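Local coordinates for lipase (Acinetobacter baumannii, PDB 4OPM), which probably hydrolyses ester bonds of lipids, as a putative triacylglycerol lipase built on the alpha/beta hydrolase fold, at residues 224-227 with 228-232. Numbering follows the deposited sequence.
Sequences DSFA and VLTKT
Asp224 O accepts from Val228 N at 3.1 Å across one turn of helix 223-231, and a methyl of Val228, CG2, rests 3.5 Å from the same Asp224 O. The carboxylate of Asp224 leans out of the turn, where OD1 forms a salt bridge with Arg150. Ser225 repeats the backbone pattern with Leu229, while its OG turns back to Thr222 N, just ahead of the helix. At Phe226 side chains join in. Thr230 N donates to Phe226 O at 2.9 Å in a nearly straight bond (168°). Thr230 OG1 lies 3.1 Å from Phe226 O and 3.2 Å from Ala227 O, within reach of both carbonyl oxygens. Because chi1 of Thr230 (56°) places this hydroxyl back against the preceding turn, CG2 is sent over one face of the Phe226 ring, 3.9 Å from the centroid and displaced toward the rim: a CH-pi contact. Leu229 CD2 approaches the same ring more loosely and obliquely. Ala227 O in turn receives Lys231 N. Phe226 faces inward, edge-to-face with Phe149 and packed on Leu127 of helix 121-132 and Leu256 of helix 251-259. Helix 223-231 is thus seated against both helices, with Ala227 and Thr230 also meeting Leu259, just before the chain enters strand 237-242 of the central sheet.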
ATOM      1  N   ASP A 224       4.121  13.486  18.411  1.00 24.20           N
ATOM      2  CA  ASP A 224       4.605  14.867  18.229  1.00 24.02           C
ATOM      3  C   ASP A 224       5.388  14.993  16.909  1.00 26.40           C
ATOM      4  O   ASP A 224       5.153  15.924  16.145  1.00 26.57           O
ATOM      5  CB  ASP A 224       5.481  15.320  19.407  1.00 26.45           C
ATOM      6  CG  ASP A 224       4.720  15.854  20.606  1.00 35.03           C
ATOM      7  OD1 ASP A 224       3.483  16.012  20.509  1.00 33.09           O
ATOM      8  OD2 ASP A 224       5.364  16.129  21.643  1.00 41.11           O
ATOM      9  N   SER A 225       6.278  14.019  16.628  1.00 22.87           N
ATOM     10  CA  SER A 225       7.067  13.967  15.385  1.00 23.03           C
ATOM     11  C   SER A 225       6.151  13.855  14.174  1.00 25.76           C
ATOM     12  O   SER A 225       6.364  14.523  13.157  1.00 25.26           O
ATOM     13  CB  SER A 225       8.027  12.773  15.387  1.00 25.39           C
ATOM     14  OG  SER A 225       8.664  12.570  16.635  1.00 25.76           O
ATOM     15  N   PHE A 226       5.111  13.021  14.301  1.00 22.96           N
ATOM     16  CA  PHE A 226       4.155  12.776  13.229  1.00 21.87           C
ATOM     17  C   PHE A 226       3.342  14.037  12.934  1.00 26.87           C
ATOM     18  O   PHE A 226       3.058  14.309  11.767  1.00 26.65           O
ATOM     19  CB  PHE A 226       3.250  11.599  13.594  1.00 22.49           C
ATOM     20  CG  PHE A 226       2.358  11.154  12.462  1.00 22.31           C
ATOM     21  CD1 PHE A 226       2.882  10.473  11.370  1.00 24.02           C
ATOM     22  CD2 PHE A 226       0.989  11.396  12.501  1.00 23.37           C
ATOM     23  CE1 PHE A 226       2.054  10.068  10.320  1.00 23.40           C
ATOM     24  CE2 PHE A 226       0.159  10.977  11.460  1.00 24.76           C
ATOM     25  CZ  PHE A 226       0.699  10.321  10.374  1.00 22.28           C
ATOM     26  N   ALA A 227       3.005  14.823  13.984  1.00 23.85           N
ATOM     27  CA  ALA A 227       2.275  16.085  13.832  1.00 24.10           C
ATOM     28  C   ALA A 227       3.139  17.112  13.084  1.00 29.31           C
ATOM     29  O   ALA A 227       2.614  17.864  12.260  1.00 29.95           O
ATOM     30  CB  ALA A 227       1.856  16.623  15.187  1.00 25.41           C
ATOM     31  N   VAL A 228       4.467  17.101  13.327  1.00 26.02           N
ATOM     32  CA  VAL A 228       5.413  17.997  12.648  1.00 26.88           C
ATOM     33  C   VAL A 228       5.449  17.636  11.146  1.00 28.86           C
ATOM     34  O   VAL A 228       5.368  18.528  10.297  1.00 29.12           O
ATOM     35  CB  VAL A 228       6.821  17.974  13.315  1.00 32.13           C
ATOM     36  CG1 VAL A 228       7.874  18.660  12.442  1.00 32.77           C
ATOM     37  CG2 VAL A 228       6.780  18.612  14.703  1.00 32.96           C
ATOM     38  N   LEU A 229       5.512  16.337  10.827  1.00 24.74           N
ATOM     39  CA  LEU A 229       5.512  15.871   9.443  1.00 23.45           C
ATOM     40  C   LEU A 229       4.197  16.266   8.724  1.00 25.81           C
ATOM     41  O   LEU A 229       4.247  16.846   7.640  1.00 25.19           O
ATOM     42  CB  LEU A 229       5.719  14.340   9.381  1.00 23.46           C
ATOM     43  CG  LEU A 229       5.393  13.646   8.027  1.00 27.26           C
ATOM     44  CD1 LEU A 229       6.379  14.068   6.930  1.00 28.05           C
ATOM     45  CD2 LEU A 229       5.356  12.127   8.170  1.00 28.71           C
ATOM     46  N   THR A 230       3.039  15.926   9.313  1.00 22.33           N
ATOM     47  CA  THR A 230       1.728  16.169   8.689  1.00 21.61           C
ATOM     48  C   THR A 230       1.426  17.667   8.529  1.00 26.44           C
ATOM     49  O   THR A 230       0.758  18.036   7.564  1.00 25.42           O
ATOM     50  CB  THR A 230       0.599  15.453   9.426  1.00 24.53           C
ATOM     51  OG1 THR A 230       0.594  15.856  10.796  1.00 23.39           O
ATOM     52  CG2 THR A 230       0.704  13.937   9.315  1.00 24.71           C
ATOM     53  N   LYS A 231       1.988  18.529   9.408  1.00 25.38           N
ATOM     54  CA  LYS A 231       1.830  19.987   9.327  1.00 26.78           C
ATOM     55  C   LYS A 231       2.378  20.527   7.987  1.00 30.20           C
ATOM     56  O   LYS A 231       1.860  21.506   7.472  1.00 31.52           O
ATOM     57  CB  LYS A 231       2.560  20.659  10.516  1.00 31.15           C
ATOM     58  CG  LYS A 231       2.212  22.125  10.734  1.00 49.96           C
ATOM     59  CD  LYS A 231       2.921  22.695  11.953  1.00 64.00           C
ATOM     60  CE  LYS A 231       2.607  24.161  12.125  1.00 79.63           C
ATOM     61  NZ  LYS A 231       3.409  24.780  13.214  1.00 91.51           N
ATOM     62  N   THR A 232       3.396  19.869   7.425  1.00 26.66           N
ATOM     63  CA  THR A 232       4.057  20.280   6.179  1.00 27.19           C
ATOM     64  C   THR A 232       3.327  19.766   4.909  1.00 30.37           C
ATOM     65  O   THR A 232       3.727  20.134   3.797  1.00 30.76           O
ATOM     66  CB  THR A 232       5.532  19.803   6.169  1.00 35.69           C
ATOM     67  OG1 THR A 232       5.597  18.384   5.994  1.00 33.08           O
ATOM     68  CG2 THR A 232       6.311  20.224   7.412  1.00 38.17           C
TER